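Local coordinates for protein flavin reductase (Uncultured bacterium, PDB 5CHO) that probably reduces flavin at the expense of a nicotinamide cofactor, supplying reduced FAD to the partner tryptophan halogenase of a two-component system, at residues A[49-54]-A[96-101]. Numbering follows the deposited sequence.
Sequences TVVTVG and FGVSVL
With Val98 CG1 anti to its backbone N (chi1 178°), this methyl reaches diagonally over the strand pair to Thr49, 3.8 Å from Thr49 CB and nearly as close to the CG2 methyl. Thr49 OG1, set between its own N and carbonyl carbon (chi1 78°), is hydrogen-bonded to the carbonyl of Ala63. On the same face Val51 turns CG1 towards the Phe96 ring and meets its CD1 obliquely at 4.1 Å, while Val98 CG2 lies in plane at the edge of that ring, so that Val51 and Val98 both border it.

The strands 49-53 and 96-100 run antiparallel. Val50 with Ser99, and Thr52 with Gly97, are the hydrogen-bonded pairs, each joined by two amide bonds; the shortest runs from Gly97 N to Thr52 O, 2.7 Å and nearly straight at 166°. Gly97 has no side chain on the face where Thr52 OG1 comes to 3.7 Å from Gly97 CA, and that hydroxyl is bonded to Pro138 O. Nearby, a water donates to Val50 O at 2.9 Å, giving this buried carbonyl a second donor besides Ser99 N; its approach to Ser99 OG is doubtfully short, and that hydroxyl is hydrogen-bonded to Ala140 N. At the far end Leu101 CD1 packs on Val50 CG2.

The contact lies near the centre of the FMN-binding, split-barrel type fold, with the side chain of Thr49 about 7 Å from the bound FAD and packed against Phe44 of the second subunit. Strand 59-63 continues the sheet beyond residues 49-53 and strand 145-157 beyond residues 96-100, while helix 85-93 covers Val53 and Phe96 through Leu90.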
loop_
_atom_site.group_PDB
_atom_site.type_symbol
_atom_site.label_atom_id
_atom_site.label_comp_id
_atom_site.label_asym_id
_atom_site.label_seq_id
_atom_site.Cartn_x
_atom_site.Cartn_y
_atom_site.Cartn_z
ATOM N N THR A 49 -0.416 -8.185 -5.970
ATOM C CA THR A 49 -0.491 -9.511 -5.352
ATOM C C THR A 49 -1.725 -10.298 -5.762
ATOM O O THR A 49 -2.668 -9.758 -6.341
ATOM C CB THR A 49 -0.512 -9.438 -3.813
ATOM O OG1 THR A 49 -1.827 -9.081 -3.377
ATOM C CG2 THR A 49 0.480 -8.421 -3.286
ATOM N N VAL A 50 -1.692 -11.590 -5.458
ATOM C CA VAL A 50 -2.889 -12.414 -5.456
ATOM C C VAL A 50 -3.130 -12.935 -4.045
ATOM O O VAL A 50 -2.297 -13.640 -3.478
ATOM C CB VAL A 50 -2.785 -13.589 -6.437
ATOM C CG1 VAL A 50 -3.948 -14.546 -6.239
ATOM C CG2 VAL A 50 -2.766 -13.074 -7.861
ATOM N N VAL A 51 -4.276 -12.559 -3.489
ATOM C CA VAL A 51 -4.709 -13.014 -2.176
ATOM C C VAL A 51 -5.551 -14.276 -2.326
ATOM O O VAL A 51 -6.457 -14.315 -3.157
ATOM C CB VAL A 51 -5.515 -11.916 -1.461
ATOM C CG1 VAL A 51 -6.066 -12.415 -0.141
ATOM C CG2 VAL A 51 -4.652 -10.677 -1.269
ATOM N N THR A 52 -5.242 -15.310 -1.543
ATOM C CA THR A 52 -5.901 -16.609 -1.691
ATOM C C THR A 52 -6.322 -17.220 -0.355
ATOM O O THR A 52 -5.743 -16.911 0.686
ATOM C CB THR A 52 -4.980 -17.620 -2.397
ATOM O OG1 THR A 52 -3.883 -17.956 -1.539
ATOM C CG2 THR A 52 -4.444 -17.046 -3.696
ATOM N N VAL A 53 -7.329 -18.088 -0.396
ATOM C CA VAL A 53 -7.654 -18.943 0.742
ATOM C C VAL A 53 -7.662 -20.398 0.285
ATOM O O VAL A 53 -7.838 -20.681 -0.901
ATOM C CB VAL A 53 -9.023 -18.610 1.368
ATOM C CG1 VAL A 53 -9.049 -17.170 1.865
ATOM C CG2 VAL A 53 -10.141 -18.847 0.368
ATOM N N GLY A 54 -7.477 -21.316 1.227
ATOM C CA GLY A 54 -7.613 -22.735 0.952
ATOM C C GLY A 54 -8.954 -23.236 1.454
ATOM O O GLY A 54 -9.968 -22.553 1.319
ATOM N N PHE A 96 -5.119 -16.922 5.127
ATOM C CA PHE A 96 -4.970 -16.645 3.707
ATOM C C PHE A 96 -3.520 -16.548 3.252
ATOM O O PHE A 96 -2.600 -16.407 4.059
ATOM C CB PHE A 96 -5.708 -15.351 3.348
ATOM C CG PHE A 96 -5.206 -14.135 4.069
ATOM C CD1 PHE A 96 -4.264 -13.300 3.478
ATOM C CD2 PHE A 96 -5.695 -13.807 5.326
ATOM C CE1 PHE A 96 -3.812 -12.166 4.135
ATOM C CE2 PHE A 96 -5.248 -12.679 5.986
ATOM C CZ PHE A 96 -4.305 -11.857 5.391
ATOM N N GLY A 97 -3.346 -16.629 1.937
ATOM C CA GLY A 97 -2.046 -16.519 1.304
ATOM C C GLY A 97 -1.937 -15.224 0.527
ATOM O O GLY A 97 -2.943 -14.632 0.143
ATOM N N VAL A 98 -0.704 -14.778 0.317
ATOM C CA VAL A 98 -0.420 -13.605 -0.495
ATOM C C VAL A 98 0.801 -13.899 -1.355
ATOM O O VAL A 98 1.832 -14.323 -0.836
ATOM C CB VAL A 98 -0.160 -12.356 0.386
ATOM C CG1 VAL A 98 0.175 -11.137 -0.466
ATOM C CG2 VAL A 98 -1.354 -12.071 1.300
ATOM N N SER A 99 0.681 -13.686 -2.664
ATOM C CA SER A 99 1.803 -13.868 -3.582
ATOM C C SER A 99 2.091 -12.563 -4.299
ATOM O O SER A 99 1.210 -11.994 -4.934
ATOM C CB SER A 99 1.511 -14.971 -4.606
ATOM O OG SER A 99 1.025 -16.146 -3.985
ATOM N N VAL A 100 3.334 -12.103 -4.213
ATOM C CA VAL A 100 3.737 -10.860 -4.849
ATOM C C VAL A 100 4.167 -11.184 -6.274
ATOM O O VAL A 100 5.051 -12.011 -6.495
ATOM C CB VAL A 100 4.872 -10.182 -4.062
ATOM C CG1 VAL A 100 5.374 -8.940 -4.784
ATOM C CG2 VAL A 100 4.391 -9.831 -2.664
ATOM N N LEU A 101 3.549 -10.519 -7.243
ATOM C CA LEU A 101 3.657 -10.959 -8.629
ATOM C C LEU A 101 4.833 -10.365 -9.384
ATOM O O LEU A 101 5.115 -9.169 -9.297
ATOM C CB LEU A 101 2.365 -10.631 -9.379
ATOM C CG LEU A 101 1.116 -11.361 -8.877
ATOM C CD1 LEU A 101 -0.091 -10.953 -9.700
ATOM C CD2 LEU A 101 1.308 -12.878 -8.902
HETATM O O HOH W 1 -1.191 -16.242 -2.828
#